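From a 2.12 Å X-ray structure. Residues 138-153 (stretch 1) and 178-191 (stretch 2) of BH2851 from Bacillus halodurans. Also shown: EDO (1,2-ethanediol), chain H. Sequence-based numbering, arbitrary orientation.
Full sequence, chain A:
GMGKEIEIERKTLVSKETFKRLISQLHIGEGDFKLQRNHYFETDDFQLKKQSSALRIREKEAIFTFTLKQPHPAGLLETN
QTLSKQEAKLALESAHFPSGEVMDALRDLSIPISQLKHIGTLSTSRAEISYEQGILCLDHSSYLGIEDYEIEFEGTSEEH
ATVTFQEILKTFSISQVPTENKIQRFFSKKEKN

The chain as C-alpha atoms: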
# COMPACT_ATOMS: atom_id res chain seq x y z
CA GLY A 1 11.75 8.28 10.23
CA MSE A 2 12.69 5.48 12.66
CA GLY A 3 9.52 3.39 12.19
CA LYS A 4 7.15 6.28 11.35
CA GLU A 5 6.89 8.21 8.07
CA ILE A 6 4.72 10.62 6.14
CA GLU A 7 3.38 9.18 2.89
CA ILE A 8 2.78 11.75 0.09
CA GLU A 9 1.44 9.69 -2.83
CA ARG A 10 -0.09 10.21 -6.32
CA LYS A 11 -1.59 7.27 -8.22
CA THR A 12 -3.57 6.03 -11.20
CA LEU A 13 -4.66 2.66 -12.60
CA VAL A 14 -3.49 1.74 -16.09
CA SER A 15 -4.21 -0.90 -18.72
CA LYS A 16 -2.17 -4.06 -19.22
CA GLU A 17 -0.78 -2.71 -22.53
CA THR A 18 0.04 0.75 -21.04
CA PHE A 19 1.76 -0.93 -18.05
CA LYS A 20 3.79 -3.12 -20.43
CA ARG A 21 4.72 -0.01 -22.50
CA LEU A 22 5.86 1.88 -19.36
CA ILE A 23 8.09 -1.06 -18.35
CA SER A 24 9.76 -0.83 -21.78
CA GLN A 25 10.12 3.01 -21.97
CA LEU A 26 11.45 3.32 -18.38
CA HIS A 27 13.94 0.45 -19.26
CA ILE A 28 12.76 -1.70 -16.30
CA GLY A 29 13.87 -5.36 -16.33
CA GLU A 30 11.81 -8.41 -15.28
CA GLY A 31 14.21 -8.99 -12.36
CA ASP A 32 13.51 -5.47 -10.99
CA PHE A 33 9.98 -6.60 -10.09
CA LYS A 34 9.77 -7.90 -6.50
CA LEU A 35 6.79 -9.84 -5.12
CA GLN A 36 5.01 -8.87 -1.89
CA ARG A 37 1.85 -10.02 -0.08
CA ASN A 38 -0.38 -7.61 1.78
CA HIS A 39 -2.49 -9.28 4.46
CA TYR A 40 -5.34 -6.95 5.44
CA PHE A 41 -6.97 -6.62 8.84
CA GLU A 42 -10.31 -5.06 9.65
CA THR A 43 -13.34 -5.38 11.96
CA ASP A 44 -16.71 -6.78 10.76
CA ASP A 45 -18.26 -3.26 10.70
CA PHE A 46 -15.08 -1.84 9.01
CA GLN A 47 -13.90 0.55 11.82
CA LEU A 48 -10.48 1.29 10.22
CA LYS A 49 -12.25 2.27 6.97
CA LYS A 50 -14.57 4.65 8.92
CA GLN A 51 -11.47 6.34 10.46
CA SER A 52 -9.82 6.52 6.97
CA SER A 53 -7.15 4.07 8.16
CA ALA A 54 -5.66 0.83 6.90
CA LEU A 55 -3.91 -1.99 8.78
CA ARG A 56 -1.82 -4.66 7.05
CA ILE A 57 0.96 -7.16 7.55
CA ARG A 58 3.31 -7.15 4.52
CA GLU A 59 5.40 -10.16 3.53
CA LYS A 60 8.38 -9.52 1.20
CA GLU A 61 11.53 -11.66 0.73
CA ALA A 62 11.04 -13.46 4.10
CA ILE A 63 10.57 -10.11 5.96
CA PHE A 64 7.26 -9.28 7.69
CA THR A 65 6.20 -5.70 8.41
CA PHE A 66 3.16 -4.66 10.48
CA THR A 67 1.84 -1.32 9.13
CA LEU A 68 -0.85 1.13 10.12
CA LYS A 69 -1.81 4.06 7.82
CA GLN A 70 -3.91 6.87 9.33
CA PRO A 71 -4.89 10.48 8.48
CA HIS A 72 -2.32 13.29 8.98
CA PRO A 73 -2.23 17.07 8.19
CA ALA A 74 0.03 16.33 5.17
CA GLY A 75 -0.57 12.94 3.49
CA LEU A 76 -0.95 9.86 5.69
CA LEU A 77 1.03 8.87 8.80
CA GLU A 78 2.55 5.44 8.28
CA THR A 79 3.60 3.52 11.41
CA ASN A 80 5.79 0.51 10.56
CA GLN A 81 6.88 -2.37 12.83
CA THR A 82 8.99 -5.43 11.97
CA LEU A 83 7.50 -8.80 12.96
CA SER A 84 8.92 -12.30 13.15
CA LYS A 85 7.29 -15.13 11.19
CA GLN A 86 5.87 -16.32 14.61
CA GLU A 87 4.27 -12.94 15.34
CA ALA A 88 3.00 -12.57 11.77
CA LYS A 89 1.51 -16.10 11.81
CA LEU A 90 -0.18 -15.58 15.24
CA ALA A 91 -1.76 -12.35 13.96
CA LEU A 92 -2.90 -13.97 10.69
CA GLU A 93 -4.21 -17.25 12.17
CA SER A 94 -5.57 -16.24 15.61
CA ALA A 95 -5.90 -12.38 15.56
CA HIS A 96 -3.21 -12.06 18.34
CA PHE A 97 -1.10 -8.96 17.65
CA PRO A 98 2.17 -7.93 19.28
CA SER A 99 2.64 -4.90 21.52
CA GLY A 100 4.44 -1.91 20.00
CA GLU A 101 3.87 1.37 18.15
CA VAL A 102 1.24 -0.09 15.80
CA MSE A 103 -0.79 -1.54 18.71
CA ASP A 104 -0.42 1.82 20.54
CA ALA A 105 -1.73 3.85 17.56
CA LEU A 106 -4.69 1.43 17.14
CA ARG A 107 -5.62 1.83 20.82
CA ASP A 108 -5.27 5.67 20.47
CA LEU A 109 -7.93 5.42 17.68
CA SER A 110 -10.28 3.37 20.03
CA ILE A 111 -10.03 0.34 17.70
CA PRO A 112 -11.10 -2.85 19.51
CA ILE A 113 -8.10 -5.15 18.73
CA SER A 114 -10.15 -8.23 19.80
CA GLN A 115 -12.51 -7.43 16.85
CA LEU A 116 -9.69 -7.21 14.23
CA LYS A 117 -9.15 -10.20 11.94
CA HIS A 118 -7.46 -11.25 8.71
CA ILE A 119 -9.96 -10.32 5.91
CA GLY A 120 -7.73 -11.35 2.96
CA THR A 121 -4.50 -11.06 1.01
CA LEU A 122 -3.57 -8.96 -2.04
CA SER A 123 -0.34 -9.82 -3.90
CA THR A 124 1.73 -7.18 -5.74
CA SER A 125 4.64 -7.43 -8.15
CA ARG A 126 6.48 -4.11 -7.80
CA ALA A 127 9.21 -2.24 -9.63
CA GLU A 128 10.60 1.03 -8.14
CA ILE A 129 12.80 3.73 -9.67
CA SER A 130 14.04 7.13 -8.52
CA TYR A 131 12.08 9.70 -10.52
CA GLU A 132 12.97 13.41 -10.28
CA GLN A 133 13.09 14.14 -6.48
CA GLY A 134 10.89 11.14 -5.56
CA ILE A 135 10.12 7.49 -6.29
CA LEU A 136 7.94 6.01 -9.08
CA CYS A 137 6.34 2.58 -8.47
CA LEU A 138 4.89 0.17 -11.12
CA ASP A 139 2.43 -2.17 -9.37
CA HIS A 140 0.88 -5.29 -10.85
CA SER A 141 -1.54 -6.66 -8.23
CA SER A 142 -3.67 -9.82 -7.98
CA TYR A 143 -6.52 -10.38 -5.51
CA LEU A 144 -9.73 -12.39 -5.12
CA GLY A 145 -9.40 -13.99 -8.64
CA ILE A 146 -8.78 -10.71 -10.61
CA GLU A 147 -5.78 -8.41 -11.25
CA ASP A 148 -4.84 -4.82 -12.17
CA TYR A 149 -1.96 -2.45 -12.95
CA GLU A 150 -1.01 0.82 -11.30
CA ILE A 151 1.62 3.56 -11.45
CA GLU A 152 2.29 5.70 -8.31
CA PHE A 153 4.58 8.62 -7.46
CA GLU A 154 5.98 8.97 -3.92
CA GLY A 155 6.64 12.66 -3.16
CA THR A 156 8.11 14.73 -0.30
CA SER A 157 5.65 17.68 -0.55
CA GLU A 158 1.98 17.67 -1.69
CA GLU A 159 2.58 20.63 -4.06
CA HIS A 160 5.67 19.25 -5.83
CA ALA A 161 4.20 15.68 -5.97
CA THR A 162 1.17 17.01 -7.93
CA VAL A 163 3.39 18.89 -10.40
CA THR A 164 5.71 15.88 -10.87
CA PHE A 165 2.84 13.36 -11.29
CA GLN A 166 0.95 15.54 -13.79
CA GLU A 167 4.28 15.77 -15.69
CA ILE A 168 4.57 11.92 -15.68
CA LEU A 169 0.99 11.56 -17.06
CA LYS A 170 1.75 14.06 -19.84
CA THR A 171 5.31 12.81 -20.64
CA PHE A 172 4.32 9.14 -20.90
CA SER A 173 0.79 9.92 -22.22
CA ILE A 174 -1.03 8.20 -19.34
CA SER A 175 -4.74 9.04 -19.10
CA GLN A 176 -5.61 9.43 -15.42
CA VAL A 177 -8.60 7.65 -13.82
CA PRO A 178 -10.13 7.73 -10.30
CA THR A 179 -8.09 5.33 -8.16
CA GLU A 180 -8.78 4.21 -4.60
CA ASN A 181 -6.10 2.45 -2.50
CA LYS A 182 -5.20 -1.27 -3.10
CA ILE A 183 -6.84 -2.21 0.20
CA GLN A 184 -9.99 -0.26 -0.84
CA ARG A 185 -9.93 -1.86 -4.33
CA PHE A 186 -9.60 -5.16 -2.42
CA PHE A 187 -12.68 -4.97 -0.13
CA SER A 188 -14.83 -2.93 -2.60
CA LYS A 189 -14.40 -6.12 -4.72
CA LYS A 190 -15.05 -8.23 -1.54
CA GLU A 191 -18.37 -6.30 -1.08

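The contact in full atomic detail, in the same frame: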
# COMPACT_ATOMS: atom_id res chain seq x y z
N LEU A 138 5.79 0.91 -10.19
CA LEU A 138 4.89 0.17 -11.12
C LEU A 138 4.37 -1.08 -10.43
O LEU A 138 5.13 -2.00 -10.17
CB LEU A 138 5.63 -0.21 -12.41
CG LEU A 138 5.89 0.91 -13.44
CD1 LEU A 138 6.75 0.39 -14.55
CD2 LEU A 138 4.61 1.47 -14.00
N ASP A 139 3.06 -1.11 -10.17
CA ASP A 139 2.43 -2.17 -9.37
C ASP A 139 1.47 -3.01 -10.18
O ASP A 139 0.44 -2.52 -10.64
CB ASP A 139 1.64 -1.56 -8.20
CG ASP A 139 2.53 -0.96 -7.15
OD1 ASP A 139 3.77 -1.08 -7.25
OD2 ASP A 139 1.98 -0.38 -6.19
N HIS A 140 1.79 -4.30 -10.30
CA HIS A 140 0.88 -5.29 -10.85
C HIS A 140 0.36 -6.12 -9.67
O HIS A 140 1.15 -6.80 -9.00
CB HIS A 140 1.61 -6.17 -11.89
CG HIS A 140 0.82 -7.35 -12.35
ND1 HIS A 140 1.41 -8.55 -12.71
CD2 HIS A 140 -0.52 -7.54 -12.48
CE1 HIS A 140 0.47 -9.41 -13.06
NE2 HIS A 140 -0.71 -8.83 -12.92
N SER A 141 -0.94 -6.02 -9.41
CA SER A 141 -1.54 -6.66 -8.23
C SER A 141 -2.55 -7.72 -8.63
O SER A 141 -3.22 -7.59 -9.64
CB SER A 141 -2.23 -5.61 -7.35
OG SER A 141 -1.31 -4.63 -6.93
N SER A 142 -2.66 -8.77 -7.80
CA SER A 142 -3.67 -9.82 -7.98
C SER A 142 -4.39 -10.06 -6.66
O SER A 142 -3.75 -10.12 -5.60
CB SER A 142 -3.02 -11.11 -8.44
OG SER A 142 -2.20 -11.66 -7.42
N TYR A 143 -5.71 -10.19 -6.72
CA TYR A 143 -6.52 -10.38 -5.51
C TYR A 143 -7.90 -10.90 -5.82
O TYR A 143 -8.53 -10.47 -6.80
CB TYR A 143 -6.63 -9.05 -4.72
CG TYR A 143 -7.13 -7.86 -5.54
CD1 TYR A 143 -6.25 -7.13 -6.36
CD2 TYR A 143 -8.46 -7.44 -5.45
CE1 TYR A 143 -6.70 -6.02 -7.11
CE2 TYR A 143 -8.93 -6.33 -6.19
CZ TYR A 143 -8.04 -5.63 -7.01
OH TYR A 143 -8.49 -4.55 -7.74
N LEU A 144 -8.37 -11.86 -5.02
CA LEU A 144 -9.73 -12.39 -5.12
C LEU A 144 -10.11 -12.82 -6.57
O LEU A 144 -11.22 -12.53 -7.04
CB LEU A 144 -10.73 -11.34 -4.58
CG LEU A 144 -10.47 -10.84 -3.16
CD1 LEU A 144 -11.30 -9.59 -2.84
CD2 LEU A 144 -10.73 -11.95 -2.14
N GLY A 145 -9.16 -13.45 -7.27
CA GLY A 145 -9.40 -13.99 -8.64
C GLY A 145 -9.06 -13.05 -9.80
O GLY A 145 -8.82 -13.51 -10.93
N ILE A 146 -9.05 -11.72 -9.55
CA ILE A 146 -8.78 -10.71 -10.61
C ILE A 146 -7.37 -10.10 -10.46
O ILE A 146 -6.61 -10.48 -9.56
CB ILE A 146 -9.87 -9.57 -10.62
CG1 ILE A 146 -9.73 -8.63 -9.40
CG2 ILE A 146 -11.28 -10.18 -10.67
CD1 ILE A 146 -10.71 -7.46 -9.39
N GLU A 147 -7.04 -9.16 -11.35
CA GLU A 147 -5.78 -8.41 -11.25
C GLU A 147 -5.88 -7.02 -11.88
O GLU A 147 -6.83 -6.72 -12.60
CB GLU A 147 -4.63 -9.19 -11.90
CG GLU A 147 -4.72 -9.34 -13.42
CD GLU A 147 -3.55 -10.12 -14.00
OE1 GLU A 147 -2.94 -10.93 -13.26
OE2 GLU A 147 -3.23 -9.92 -15.19
N ASP A 148 -4.91 -6.17 -11.57
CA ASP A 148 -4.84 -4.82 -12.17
C ASP A 148 -3.43 -4.24 -12.14
O ASP A 148 -2.51 -4.85 -11.58
CB ASP A 148 -5.86 -3.86 -11.49
CG ASP A 148 -5.58 -3.65 -9.98
OD1 ASP A 148 -4.40 -3.64 -9.55
OD2 ASP A 148 -6.58 -3.41 -9.24
N TYR A 149 -3.26 -3.09 -12.79
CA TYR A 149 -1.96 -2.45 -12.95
C TYR A 149 -2.06 -1.01 -12.51
O TYR A 149 -3.09 -0.36 -12.72
CB TYR A 149 -1.52 -2.53 -14.42
CG TYR A 149 -1.51 -3.93 -14.97
CD1 TYR A 149 -2.67 -4.50 -15.51
CD2 TYR A 149 -0.35 -4.71 -14.91
CE1 TYR A 149 -2.67 -5.82 -16.00
CE2 TYR A 149 -0.34 -6.02 -15.40
CZ TYR A 149 -1.49 -6.57 -15.93
OH TYR A 149 -1.48 -7.85 -16.40
N GLU A 150 -0.99 -0.51 -11.90
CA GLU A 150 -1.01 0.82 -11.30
C GLU A 150 0.37 1.46 -11.28
O GLU A 150 1.37 0.80 -10.97
CB GLU A 150 -1.55 0.73 -9.87
CG GLU A 150 -2.02 2.06 -9.28
CD GLU A 150 -2.36 1.98 -7.80
OE1 GLU A 150 -2.24 0.88 -7.21
OE2 GLU A 150 -2.73 3.01 -7.22
N ILE A 151 0.42 2.75 -11.61
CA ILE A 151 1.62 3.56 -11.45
C ILE A 151 1.37 4.52 -10.30
O ILE A 151 0.24 4.98 -10.11
CB ILE A 151 1.99 4.34 -12.77
CG1 ILE A 151 3.40 4.91 -12.68
CG2 ILE A 151 0.95 5.47 -13.07
CD1 ILE A 151 3.88 5.53 -13.99
N GLU A 152 2.40 4.76 -9.47
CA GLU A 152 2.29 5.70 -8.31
C GLU A 152 3.55 6.51 -8.16
O GLU A 152 4.64 5.98 -8.31
CB GLU A 152 2.05 4.94 -6.99
CG GLU A 152 1.04 3.78 -7.05
CD GLU A 152 1.32 2.70 -6.02
OE1 GLU A 152 2.52 2.41 -5.75
OE2 GLU A 152 0.36 2.09 -5.52
N PHE A 153 3.41 7.78 -7.77
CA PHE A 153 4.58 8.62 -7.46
C PHE A 153 4.62 8.96 -5.98
O PHE A 153 3.66 9.48 -5.44
CB PHE A 153 4.57 9.90 -8.28
CG PHE A 153 5.74 10.78 -8.03
CD1 PHE A 153 7.01 10.40 -8.45
CD2 PHE A 153 5.61 11.97 -7.31
CE1 PHE A 153 8.11 11.20 -8.20
CE2 PHE A 153 6.72 12.77 -7.05
CZ PHE A 153 7.97 12.39 -7.50
N PRO A 178 -9.95 7.79 -11.76
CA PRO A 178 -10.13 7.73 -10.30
C PRO A 178 -9.62 6.40 -9.72
O PRO A 178 -9.94 5.33 -10.25
CB PRO A 178 -11.66 7.86 -10.12
CG PRO A 178 -12.23 7.59 -11.48
CD PRO A 178 -11.23 8.04 -12.45
N THR A 179 -8.81 6.49 -8.67
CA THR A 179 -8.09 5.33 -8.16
C THR A 179 -8.05 5.32 -6.64
O THR A 179 -7.35 6.11 -6.02
CB THR A 179 -6.64 5.31 -8.71
OG1 THR A 179 -6.67 5.26 -10.14
CG2 THR A 179 -5.86 4.09 -8.17
N GLU A 180 -8.83 4.42 -6.04
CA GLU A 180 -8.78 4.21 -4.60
C GLU A 180 -7.59 3.31 -4.25
O GLU A 180 -6.98 2.71 -5.14
CB GLU A 180 -10.11 3.61 -4.08
CG GLU A 180 -10.42 2.19 -4.57
CD GLU A 180 -11.90 1.81 -4.43
OE1 GLU A 180 -12.57 2.34 -3.51
OE2 GLU A 180 -12.38 0.98 -5.24
N ASN A 181 -7.24 3.25 -2.97
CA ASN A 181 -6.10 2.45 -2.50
C ASN A 181 -6.29 0.94 -2.74
O ASN A 181 -7.41 0.46 -2.82
CB ASN A 181 -5.84 2.72 -1.01
CG ASN A 181 -5.23 4.12 -0.76
OD1 ASN A 181 -4.43 4.62 -1.55
ND2 ASN A 181 -5.60 4.73 0.36
N LYS A 182 -5.17 0.21 -2.87
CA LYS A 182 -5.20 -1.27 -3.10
C LYS A 182 -6.15 -1.96 -2.14
O LYS A 182 -6.97 -2.78 -2.55
CB LYS A 182 -3.81 -1.86 -2.94
CG LYS A 182 -2.91 -1.67 -4.12
CD LYS A 182 -1.49 -2.07 -3.80
CE LYS A 182 -0.56 -1.87 -4.99
NZ LYS A 182 -0.51 -0.47 -5.43
N ILE A 183 -6.01 -1.64 -0.85
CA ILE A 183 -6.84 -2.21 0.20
C ILE A 183 -8.34 -1.87 -0.01
O ILE A 183 -9.21 -2.69 0.30
CB ILE A 183 -6.36 -1.76 1.62
CG1 ILE A 183 -7.08 -2.54 2.71
CG2 ILE A 183 -6.54 -0.23 1.83
CD1 ILE A 183 -6.47 -2.37 4.07
N GLN A 184 -8.61 -0.68 -0.54
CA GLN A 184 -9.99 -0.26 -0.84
C GLN A 184 -10.50 -0.96 -2.10
O GLN A 184 -11.65 -1.41 -2.16
CB GLN A 184 -10.07 1.25 -0.98
CG GLN A 184 -9.60 2.03 0.26
CD GLN A 184 -10.60 1.99 1.38
N ARG A 185 -9.62 -1.07 -3.12
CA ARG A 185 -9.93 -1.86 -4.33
C ARG A 185 -10.14 -3.33 -3.97
O ARG A 185 -10.90 -4.03 -4.62
CB ARG A 185 -8.81 -1.74 -5.38
CG ARG A 185 -8.61 -0.33 -5.93
CD ARG A 185 -7.91 -0.33 -7.29
NE ARG A 185 -6.68 -1.14 -7.32
CZ ARG A 185 -5.45 -0.70 -6.98
NH1 ARG A 185 -5.27 0.52 -6.48
NH2 ARG A 185 -4.41 -1.52 -7.10
N PHE A 186 -9.43 -3.79 -2.92
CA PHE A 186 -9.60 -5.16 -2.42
C PHE A 186 -11.00 -5.40 -1.87
O PHE A 186 -11.72 -6.24 -2.38
CB PHE A 186 -8.55 -5.50 -1.32
CG PHE A 186 -8.70 -6.89 -0.76
CD1 PHE A 186 -9.56 -7.14 0.31
CD2 PHE A 186 -8.04 -7.97 -1.36
CE1 PHE A 186 -9.75 -8.43 0.78
CE2 PHE A 186 -8.23 -9.26 -0.89
CZ PHE A 186 -9.08 -9.50 0.18
N PHE A 187 -11.38 -4.68 -0.79
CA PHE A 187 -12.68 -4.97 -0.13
C PHE A 187 -13.93 -4.32 -0.80
O PHE A 187 -15.05 -4.73 -0.52
CB PHE A 187 -12.65 -4.73 1.44
CG PHE A 187 -12.11 -3.38 1.87
CD1 PHE A 187 -12.75 -2.19 1.50
CD2 PHE A 187 -11.08 -3.32 2.83
CE1 PHE A 187 -12.29 -0.94 1.99
CE2 PHE A 187 -10.63 -2.08 3.33
CZ PHE A 187 -11.22 -0.90 2.90
N SER A 188 -13.72 -3.38 -1.72
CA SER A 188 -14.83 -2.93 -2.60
C SER A 188 -15.19 -4.08 -3.58
O SER A 188 -16.35 -4.26 -3.93
CB SER A 188 -14.47 -1.65 -3.38
OG SER A 188 -13.45 -1.88 -4.33
N LYS A 189 -14.17 -4.87 -3.97
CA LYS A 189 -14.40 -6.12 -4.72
C LYS A 189 -15.04 -7.17 -3.79
O LYS A 189 -16.01 -7.84 -4.17
CB LYS A 189 -13.07 -6.65 -5.31
CG LYS A 189 -13.24 -7.64 -6.49
CD LYS A 189 -13.53 -9.07 -6.03
N LYS A 190 -14.50 -7.29 -2.56
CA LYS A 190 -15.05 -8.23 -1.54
C LYS A 190 -16.56 -7.98 -1.28
O LYS A 190 -17.35 -8.92 -1.15
CB LYS A 190 -14.26 -8.13 -0.23
CG LYS A 190 -14.57 -9.21 0.80
CD LYS A 190 -13.58 -9.14 1.99
CE LYS A 190 -14.04 -10.02 3.15
NZ LYS A 190 -14.33 -11.44 2.73
N GLU A 191 -16.94 -6.69 -1.21
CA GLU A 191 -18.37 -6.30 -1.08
C GLU A 191 -19.07 -6.47 -2.42
O GLU A 191 -20.20 -6.00 -2.61
CB GLU A 191 -18.50 -4.85 -0.61
C1 EDO H . -1.85 2.18 -3.43
O1 EDO H . -3.03 2.35 -4.22
C2 EDO H . -2.19 2.17 -1.94
O2 EDO H . -1.83 0.92 -1.31

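How do the two stretches lie together? Stretch 1 is a hairpin whose strands, 138-143 and 146-153, pair through backbone hydrogen bonds such as Asp139 N to Glu150 O (2.7 Å). Helix 182-190 runs roughly along the hairpin, 30° from the direction of the first strand, with 9.9 Å between their axes at closest approach.

What does the first strand offer the helix? Asp139 points toward it and forms a short salt bridge, OD2 to Lys182 NZ, at 2.6 Å. Further along, Tyr143 sets its CB 3.8 Å from Phe186 CD2, at the edge of that ring, while its OH donates to Asp148 OD2 (2.7 Å), tying the two strands together.

What happens at the turn? Leu144, in a type I' turn, lays CD1 over one face of the Phe186 ring, 3.8 Å from its centroid, a CH-pi contact. Ile146 CD1 then meets the aliphatic part of Lys189 at CG, 3.9 Å away.

How does the returning strand hold the helix's charges? Asp148 grips Arg185 with both oxygens: OD2 takes NE at 3.0 Å and OD1 takes NH2 at 3.2 Å. Glu150 OE1 bridges two cations, Lys182 NZ at 2.8 Å and, through a weak bond, Arg185 NH1 at 3.1 Å. Glu152 OE2 adds a salt bridge to Lys182 NZ at 2.7 Å, so three carboxylates surround one ammonium.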